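Local coordinates for protein glucuronoarabinoxylan endo-1,4-beta-xylanase (Clostridium papyrosolvens, PDB 4FMV) that is the catalytic part of a longer family 30 glycoside hydrolase that probably cleaves internal beta-1,4 linkages in xylan-type polysaccharides, at residues K321-A326 against I381-G386; S104-L109 against W150-P155. All coordinates share one frame; numbering follows the deposited sequence.

Contact 1 (K321-A326 against I381-G386); sequences KAVIVA and ITTFVG
Two neighbouring antiparallel strands of the beta domain beside the barrel form this contact, pairing Ala322 with Gly386, Ile324 with Phe384 and Ala326 with Thr382 as hydrogen-bonded pairs. Each pair makes two backbone bonds; in the middle one, Phe384 N reaches Ile324 O at 2.7 Å, and the N-H points almost straight at the acceptor (169°). Between them lie the non-hydrogen-bonded pairs Val323-Val385 and Val325-Thr383. On that face Val323 CG1 meets Thr383 CG2 at 3.7 Å, and Val325 CG1 rests against Ile381 CD1, also at 3.7 Å. Helix 282-291 and the loop after it cover this side, where Thr383 OG1 hydrogen-bonds Gln289 O. On the other face, Phe384 has CG anti to its carbonyl carbon (chi1 -55°); the ring edge lies beside Ile324 O, with CD1 3.6 Å from it, and CE1 reaches Ala326 CB at 4.1 Å. Thr382 CG2 sits over one ring face, and Phe338 and Phe372 add further aromatic contacts. Near one end, a water bridges Ala326 O and Thr382 OG1. Six backbone bonds fix the register, while apolar groups pack one face against the helix side and the other against strand 371-376.

Contact 2 (S104-L109 against W150-P155); sequences SSAQRL and WTWWTP
Trp152 and Gln107 join two loops that follow successive parallel strands of the (beta/alpha)8 barrel: the hairpin 95-109 comes after strand 82-86, whereas the segment 150-155 comes after strand 137-139 and leads into helix 155-164. One direct backbone hydrogen bond links the segments, from Trp152 N to Gln107 O at 2.9 Å (160° at the hydrogen), with the donor tilted 22° from the carbonyl plane; the same Gln107 O lies at the edge of the Trp152 indole, near its plane. Water does the rest of the polar joining. One molecule accepts from Gln107 N at 2.7 Å and donates to Trp150 O at 2.8 Å; another accepts from Leu109 N at 3.1 Å and donates to Trp152 O at 2.7 Å. Apolar contacts lie beside these bonds. Ala106 CB approaches Trp152 CD1 at 3.8 Å. Leu109, with CG anti to its backbone N (chi1 -179°), sends CD2 to Trp153 CH2 at 3.5 Å, and the Thr151 methyl CG2 packs against the backbone of Arg108 and Leu109. The polar ends look elsewhere: Arg108 forms a salt bridge with Glu96, Thr151 OG1 bonds Gln95 and Asn89, and Trp153 NE1 bonds Gln141. Lys100 adds a cation-pi contact to the Trp152 ring. The water held by Leu109 N and Trp152 O also sits over one face of the Trp153 ring, toward its rim.

How the contacts relate
The two contacts lie on opposite sides of the chain's centre, with centres about 44 Å apart and nearest atoms about 27 Å apart. They share no strand or helix: contact 1 belongs to the beta domain, contact 2 to the loops beyond the C-terminal ends of barrel strands. Contact 1 is largely buried and regularly paired, with valines and a threonine on one face, and Phe384 among small and aliphatic groups on the other. Contact 2 is only partly buried and buries less surface, about 305 against 500 Å². There a single direct backbone bond replaces six, bridging waters make up part of the difference, and tryptophans supply much of the side-chain packing.

Contact 1 (K321-A326 against I381-G386)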
ATOM      1  N   LYS A 321     -21.958   2.293  -5.654  1.00 21.70           N
ATOM      2  CA  LYS A 321     -21.686   3.305  -4.637  1.00 18.46           C
ATOM      3  C   LYS A 321     -20.740   4.382  -5.193  1.00 17.81           C
ATOM      4  O   LYS A 321     -19.923   4.113  -6.088  1.00 17.72           O
ATOM      5  CB  LYS A 321     -21.073   2.644  -3.387  1.00 19.15           C
ATOM      6  CG  LYS A 321     -22.046   1.718  -2.648  1.00 21.53           C
ATOM      7  CD  LYS A 321     -21.352   0.879  -1.596  1.00 21.09           C
ATOM      8  CE  LYS A 321     -22.366  -0.033  -0.905  1.00 24.46           C
ATOM      9  NZ  LYS A 321     -23.109  -0.869  -1.899  1.00 27.31           N
ATOM     10  N   ALA A 322     -20.853   5.599  -4.668  1.00 19.15           N
ATOM     11  CA  ALA A 322     -19.892   6.668  -4.963  1.00 17.11           C
ATOM     12  C   ALA A 322     -19.188   7.045  -3.673  1.00 17.29           C
ATOM     13  O   ALA A 322     -19.832   7.115  -2.623  1.00 17.07           O
ATOM     14  CB  ALA A 322     -20.601   7.876  -5.525  1.00 19.29           C
ATOM     15  N   VAL A 323     -17.877   7.278  -3.757  1.00 14.51           N
ATOM     16  CA  VAL A 323     -17.060   7.675  -2.619  1.00 13.58           C
ATOM     17  C   VAL A 323     -16.238   8.925  -2.954  1.00 15.47           C
ATOM     18  O   VAL A 323     -15.552   8.965  -3.991  1.00 15.57           O
ATOM     19  CB  VAL A 323     -16.094   6.545  -2.197  1.00 12.78           C
ATOM     20  CG1 VAL A 323     -15.289   6.972  -0.994  1.00 10.10           C
ATOM     21  CG2 VAL A 323     -16.872   5.248  -1.892  1.00 12.26           C
ATOM     22  N   ILE A 324     -16.327   9.938  -2.085  1.00 12.54           N
ATOM     23  CA  ILE A 324     -15.557  11.186  -2.197  1.00  9.39           C
ATOM     24  C   ILE A 324     -14.774  11.375  -0.906  1.00 12.83           C
ATOM     25  O   ILE A 324     -15.344  11.347   0.192  1.00 14.87           O
ATOM     26  CB  ILE A 324     -16.461  12.420  -2.389  1.00 11.18           C
ATOM     27  CG1 ILE A 324     -17.277  12.291  -3.675  1.00  9.60           C
ATOM     28  CG2 ILE A 324     -15.636  13.717  -2.396  1.00 10.61           C
ATOM     29  CD1 ILE A 324     -18.510  13.192  -3.709  1.00 14.64           C
ATOM     30  N   VAL A 325     -13.463  11.538  -1.042  1.00 12.93           N
ATOM     31  CA  VAL A 325     -12.585  11.799   0.086  1.00 10.96           C
ATOM     32  C   VAL A 325     -12.084  13.225  -0.052  1.00 13.38           C
ATOM     33  O   VAL A 325     -11.408  13.581  -1.042  1.00 12.49           O
ATOM     34  CB  VAL A 325     -11.397  10.810   0.122  1.00  7.35           C
ATOM     35  CG1 VAL A 325     -10.415  11.153   1.261  1.00  8.64           C
ATOM     36  CG2 VAL A 325     -11.908   9.371   0.243  1.00  6.99           C
ATOM     37  N   ALA A 326     -12.431  14.045   0.932  1.00 12.14           N
ATOM     38  CA  ALA A 326     -12.094  15.470   0.903  1.00 11.87           C
ATOM     39  C   ALA A 326     -11.299  15.854   2.138  1.00 10.52           C
ATOM     40  O   ALA A 326     -11.759  15.679   3.270  1.00 13.83           O
ATOM     41  CB  ALA A 326     -13.355  16.311   0.784  1.00 11.78           C
ATOM     42  N   ILE A 381      -9.972  15.067   7.475  1.00  8.74           N
ATOM     43  CA  ILE A 381     -10.256  14.272   6.294  1.00 11.07           C
ATOM     44  C   ILE A 381     -11.667  13.725   6.457  1.00 13.52           C
ATOM     45  O   ILE A 381     -12.049  13.228   7.535  1.00 13.37           O
ATOM     46  CB  ILE A 381      -9.227  13.117   6.086  1.00 13.05           C
ATOM     47  CG1 ILE A 381      -9.663  12.194   4.931  1.00 13.24           C
ATOM     48  CG2 ILE A 381      -8.994  12.346   7.379  1.00 10.66           C
ATOM     49  CD1 ILE A 381      -8.558  11.199   4.465  1.00  5.29           C
ATOM     50  N   THR A 382     -12.455  13.863   5.401  1.00 13.65           N
ATOM     51  CA  THR A 382     -13.835  13.415   5.409  1.00 11.62           C
ATOM     52  C   THR A 382     -14.064  12.502   4.218  1.00 12.02           C
ATOM     53  O   THR A 382     -13.634  12.802   3.088  1.00 12.23           O
ATOM     54  CB  THR A 382     -14.821  14.585   5.288  1.00 12.47           C
ATOM     55  OG1 THR A 382     -14.723  15.444   6.428  1.00 14.52           O
ATOM     56  CG2 THR A 382     -16.254  14.066   5.165  1.00 14.03           C
ATOM     57  N   THR A 383     -14.751  11.391   4.466  1.00  9.77           N
ATOM     58  CA  THR A 383     -15.164  10.512   3.381  1.00 10.10           C
ATOM     59  C   THR A 383     -16.683  10.552   3.295  1.00 12.30           C
ATOM     60  O   THR A 383     -17.376  10.342   4.303  1.00 14.52           O
ATOM     61  CB  THR A 383     -14.673   9.085   3.600  1.00 10.79           C
ATOM     62  OG1 THR A 383     -13.241   9.077   3.680  1.00 10.27           O
ATOM     63  CG2 THR A 383     -15.124   8.184   2.462  1.00 10.87           C
ATOM     64  N   PHE A 384     -17.199  10.871   2.111  1.00 11.45           N
ATOM     65  CA  PHE A 384     -18.638  10.839   1.862  1.00 13.92           C
ATOM     66  C   PHE A 384     -18.967   9.597   1.043  1.00 18.07           C
ATOM     67  O   PHE A 384     -18.296   9.303   0.053  1.00 20.84           O
ATOM     68  CB  PHE A 384     -19.089  12.071   1.069  1.00 13.59           C
ATOM     69  CG  PHE A 384     -18.709  13.378   1.697  1.00 14.99           C
ATOM     70  CD1 PHE A 384     -17.492  13.974   1.402  1.00 15.48           C
ATOM     71  CD2 PHE A 384     -19.576  14.026   2.566  1.00 14.20           C
ATOM     72  CE1 PHE A 384     -17.131  15.183   1.980  1.00 14.55           C
ATOM     73  CE2 PHE A 384     -19.228  15.236   3.151  1.00 14.20           C
ATOM     74  CZ  PHE A 384     -18.001  15.820   2.847  1.00 16.17           C
ATOM     75  N   VAL A 385     -20.009   8.879   1.444  1.00 18.40           N
ATOM     76  CA  VAL A 385     -20.432   7.685   0.737  1.00 17.70           C
ATOM     77  C   VAL A 385     -21.919   7.758   0.409  1.00 17.20           C
ATOM     78  O   VAL A 385     -22.727   8.123   1.257  1.00 16.06           O
ATOM     79  CB  VAL A 385     -20.149   6.440   1.580  1.00 20.90           C
ATOM     80  CG1 VAL A 385     -20.565   5.171   0.826  1.00 18.49           C
ATOM     81  CG2 VAL A 385     -18.662   6.404   1.967  1.00 21.69           C
ATOM     82  N   GLY A 386     -22.283   7.405  -0.821  1.00 22.02           N
ATOM     83  CA  GLY A 386     -23.680   7.413  -1.220  1.00 23.83           C
ATOM     84  C   GLY A 386     -23.997   6.324  -2.231  1.00 25.64           C
ATOM     85  O   GLY A 386     -23.098   5.732  -2.835  1.00 20.11           O
TER
HETATM   86  O   HOH W   1     -12.799  17.319   5.767  1.00 13.07           O

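Contact 2 (S104-L109 against W150-P155)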
ATOM      1  N   SER A 104      33.582  -2.666   3.246  1.00  9.41           N
ATOM      2  CA  SER A 104      33.627  -4.114   3.044  1.00 11.60           C
ATOM      3  C   SER A 104      32.532  -4.852   3.803  1.00 15.16           C
ATOM      4  O   SER A 104      32.427  -6.079   3.710  1.00 15.49           O
ATOM      5  CB  SER A 104      34.978  -4.681   3.487  1.00 13.19           C
ATOM      6  OG  SER A 104      36.021  -4.113   2.738  1.00 19.81           O
ATOM      7  N   SER A 105      31.713  -4.116   4.545  1.00 13.66           N
ATOM      8  CA  SER A 105      30.666  -4.749   5.335  1.00 16.12           C
ATOM      9  C   SER A 105      29.369  -4.965   4.553  1.00 16.24           C
ATOM     10  O   SER A 105      28.429  -5.575   5.068  1.00 15.49           O
ATOM     11  CB  SER A 105      30.384  -3.925   6.600  1.00 19.99           C
ATOM     12  OG  SER A 105      29.535  -2.815   6.327  1.00 22.84           O
ATOM     13  N   ALA A 106      29.310  -4.467   3.319  1.00 11.43           N
ATOM     14  CA  ALA A 106      28.059  -4.488   2.553  1.00  8.79           C
ATOM     15  C   ALA A 106      27.734  -5.934   2.218  1.00 10.99           C
ATOM     16  O   ALA A 106      28.641  -6.743   2.059  1.00 11.78           O
ATOM     17  CB  ALA A 106      28.190  -3.655   1.281  1.00  9.76           C
ATOM     18  N   GLN A 107      26.447  -6.263   2.158  1.00 11.93           N
ATOM     19  CA  GLN A 107      26.010  -7.631   1.902  1.00 13.09           C
ATOM     20  C   GLN A 107      25.212  -7.652   0.614  1.00 11.77           C
ATOM     21  O   GLN A 107      24.464  -6.718   0.336  1.00 11.63           O
ATOM     22  CB  GLN A 107      25.101  -8.128   3.042  1.00 11.90           C
ATOM     23  CG  GLN A 107      25.772  -8.228   4.423  1.00 13.45           C
ATOM     24  CD  GLN A 107      26.644  -9.477   4.597  1.00 15.63           C
ATOM     25  OE1 GLN A 107      26.556 -10.433   3.825  1.00 13.41           O
ATOM     26  NE2 GLN A 107      27.498  -9.461   5.619  1.00 16.41           N
ATOM     27  N   ARG A 108      25.367  -8.715  -0.164  1.00  7.21           N
ATOM     28  CA  ARG A 108      24.518  -8.932  -1.329  1.00 10.16           C
ATOM     29  C   ARG A 108      24.215 -10.425  -1.431  1.00 10.28           C
ATOM     30  O   ARG A 108      24.894 -11.238  -0.795  1.00 11.42           O
ATOM     31  CB  ARG A 108      25.212  -8.448  -2.606  1.00  8.40           C
ATOM     32  CG  ARG A 108      26.467  -9.221  -2.971  1.00 10.38           C
ATOM     33  CD  ARG A 108      27.149  -8.639  -4.198  1.00  9.98           C
ATOM     34  NE  ARG A 108      28.345  -9.376  -4.595  1.00 10.33           N
ATOM     35  CZ  ARG A 108      29.348  -8.844  -5.300  1.00 16.66           C
ATOM     36  NH1 ARG A 108      29.298  -7.577  -5.698  1.00 15.27           N
ATOM     37  NH2 ARG A 108      30.410  -9.579  -5.606  1.00 18.46           N
ATOM     38  N   LEU A 109      23.206 -10.775  -2.231  1.00  8.89           N
ATOM     39  CA  LEU A 109      22.939 -12.168  -2.607  1.00  8.73           C
ATOM     40  C   LEU A 109      24.029 -12.654  -3.539  1.00 12.37           C
ATOM     41  O   LEU A 109      24.294 -12.009  -4.569  1.00  8.23           O
ATOM     42  CB  LEU A 109      21.610 -12.252  -3.363  1.00  7.97           C
ATOM     43  CG  LEU A 109      21.114 -13.612  -3.827  1.00  9.01           C
ATOM     44  CD1 LEU A 109      20.952 -14.554  -2.601  1.00  7.95           C
ATOM     45  CD2 LEU A 109      19.794 -13.447  -4.571  1.00  5.11           C
ATOM     46  N   TRP A 150      20.832  -4.311   5.526  1.00  7.60           N
ATOM     47  CA  TRP A 150      20.222  -5.506   4.916  1.00 13.10           C
ATOM     48  C   TRP A 150      20.964  -5.851   3.624  1.00 15.42           C
ATOM     49  O   TRP A 150      22.179  -5.697   3.601  1.00 15.78           O
ATOM     50  CB  TRP A 150      18.688  -5.512   4.841  1.00 11.61           C
ATOM     51  CG  TRP A 150      18.007  -4.298   4.286  1.00 10.75           C
ATOM     52  CD1 TRP A 150      17.803  -3.993   2.966  1.00  7.11           C
ATOM     53  CD2 TRP A 150      17.362  -3.260   5.045  1.00 12.89           C
ATOM     54  NE1 TRP A 150      17.108  -2.811   2.857  1.00  7.74           N
ATOM     55  CE2 TRP A 150      16.824  -2.340   4.116  1.00 10.36           C
ATOM     56  CE3 TRP A 150      17.210  -3.008   6.419  1.00  8.96           C
ATOM     57  CZ2 TRP A 150      16.130  -1.195   4.516  1.00 10.97           C
ATOM     58  CZ3 TRP A 150      16.533  -1.873   6.821  1.00  8.93           C
ATOM     59  CH2 TRP A 150      15.995  -0.977   5.875  1.00 11.91           C
ATOM     60  N   THR A 151      20.319  -6.570   2.706  1.00 11.24           N
ATOM     61  CA  THR A 151      20.925  -6.980   1.428  1.00  7.83           C
ATOM     62  C   THR A 151      20.770  -5.978   0.246  1.00 10.77           C
ATOM     63  O   THR A 151      19.648  -5.638  -0.144  1.00 10.65           O
ATOM     64  CB  THR A 151      20.352  -8.378   1.068  1.00 10.60           C
ATOM     65  OG1 THR A 151      20.665  -9.284   2.142  1.00  8.84           O
ATOM     66  CG2 THR A 151      20.923  -8.922  -0.231  1.00 16.06           C
ATOM     67  N   TRP A 152      21.894  -5.510  -0.307  1.00  8.88           N
ATOM     68  CA  TRP A 152      21.923  -4.599  -1.481  1.00  8.52           C
ATOM     69  C   TRP A 152      21.716  -5.315  -2.821  1.00  6.83           C
ATOM     70  O   TRP A 152      22.247  -6.411  -3.031  1.00  7.56           O
ATOM     71  CB  TRP A 152      23.299  -3.925  -1.607  1.00  8.11           C
ATOM     72  CG  TRP A 152      23.666  -2.902  -0.576  1.00  9.67           C
ATOM     73  CD1 TRP A 152      24.485  -3.087   0.521  1.00  9.91           C
ATOM     74  CD2 TRP A 152      23.283  -1.524  -0.558  1.00 11.41           C
ATOM     75  NE1 TRP A 152      24.609  -1.912   1.223  1.00 10.70           N
ATOM     76  CE2 TRP A 152      23.885  -0.934   0.581  1.00 12.40           C
ATOM     77  CE3 TRP A 152      22.490  -0.720  -1.400  1.00  9.21           C
ATOM     78  CZ2 TRP A 152      23.712   0.412   0.910  1.00 13.07           C
ATOM     79  CZ3 TRP A 152      22.316   0.621  -1.065  1.00 10.96           C
ATOM     80  CH2 TRP A 152      22.928   1.174   0.076  1.00 13.96           C
ATOM     81  N   TRP A 153      20.996  -4.675  -3.747  1.00  7.01           N
ATOM     82  CA  TRP A 153      20.976  -5.077  -5.145  1.00  6.35           C
ATOM     83  C   TRP A 153      21.109  -3.828  -5.987  1.00  9.48           C
ATOM     84  O   TRP A 153      20.354  -2.889  -5.799  1.00 11.61           O
ATOM     85  CB  TRP A 153      19.627  -5.697  -5.550  1.00  7.59           C
ATOM     86  CG  TRP A 153      19.145  -6.865  -4.753  1.00  6.22           C
ATOM     87  CD1 TRP A 153      18.940  -6.919  -3.410  1.00 10.00           C
ATOM     88  CD2 TRP A 153      18.752  -8.136  -5.273  1.00  9.67           C
ATOM     89  NE1 TRP A 153      18.457  -8.159  -3.052  1.00 11.09           N
ATOM     90  CE2 TRP A 153      18.326  -8.920  -4.179  1.00 10.19           C
ATOM     91  CE3 TRP A 153      18.721  -8.690  -6.563  1.00  7.61           C
ATOM     92  CZ2 TRP A 153      17.876 -10.239  -4.332  1.00 10.74           C
ATOM     93  CZ3 TRP A 153      18.281 -10.004  -6.711  1.00  9.27           C
ATOM     94  CH2 TRP A 153      17.861 -10.757  -5.601  1.00 11.33           C
ATOM     95  N   THR A 154      22.057  -3.807  -6.916  1.00  7.73           N
ATOM     96  CA  THR A 154      22.116  -2.730  -7.885  1.00  6.27           C
ATOM     97  C   THR A 154      20.915  -2.865  -8.809  1.00  7.36           C
ATOM     98  O   THR A 154      20.272  -3.929  -8.864  1.00  5.05           O
ATOM     99  CB  THR A 154      23.388  -2.836  -8.730  1.00  8.68           C
ATOM    100  OG1 THR A 154      23.351  -4.057  -9.488  1.00  9.92           O
ATOM    101  CG2 THR A 154      24.635  -2.819  -7.829  1.00  6.58           C
ATOM    102  N   PRO A 155      20.582  -1.785  -9.534  1.00 10.52           N
ATOM    103  CA  PRO A 155      19.542  -1.927 -10.554  1.00 10.97           C
ATOM    104  C   PRO A 155      19.845  -3.072 -11.510  1.00 11.38           C
ATOM    105  O   PRO A 155      18.920  -3.753 -11.951  1.00 13.89           O
ATOM    106  CB  PRO A 155      19.602  -0.588 -11.286  1.00 11.48           C
ATOM    107  CG  PRO A 155      20.001   0.377 -10.182  1.00 11.69           C
ATOM    108  CD  PRO A 155      21.003  -0.388  -9.358  1.00  9.66           C
TER
HETATM  109  O   HOH W   2      24.755  -4.530   3.435  1.00 14.35           O
HETATM  110  O   HOH W   3      21.827  -8.829  -4.136  1.00 11.56           O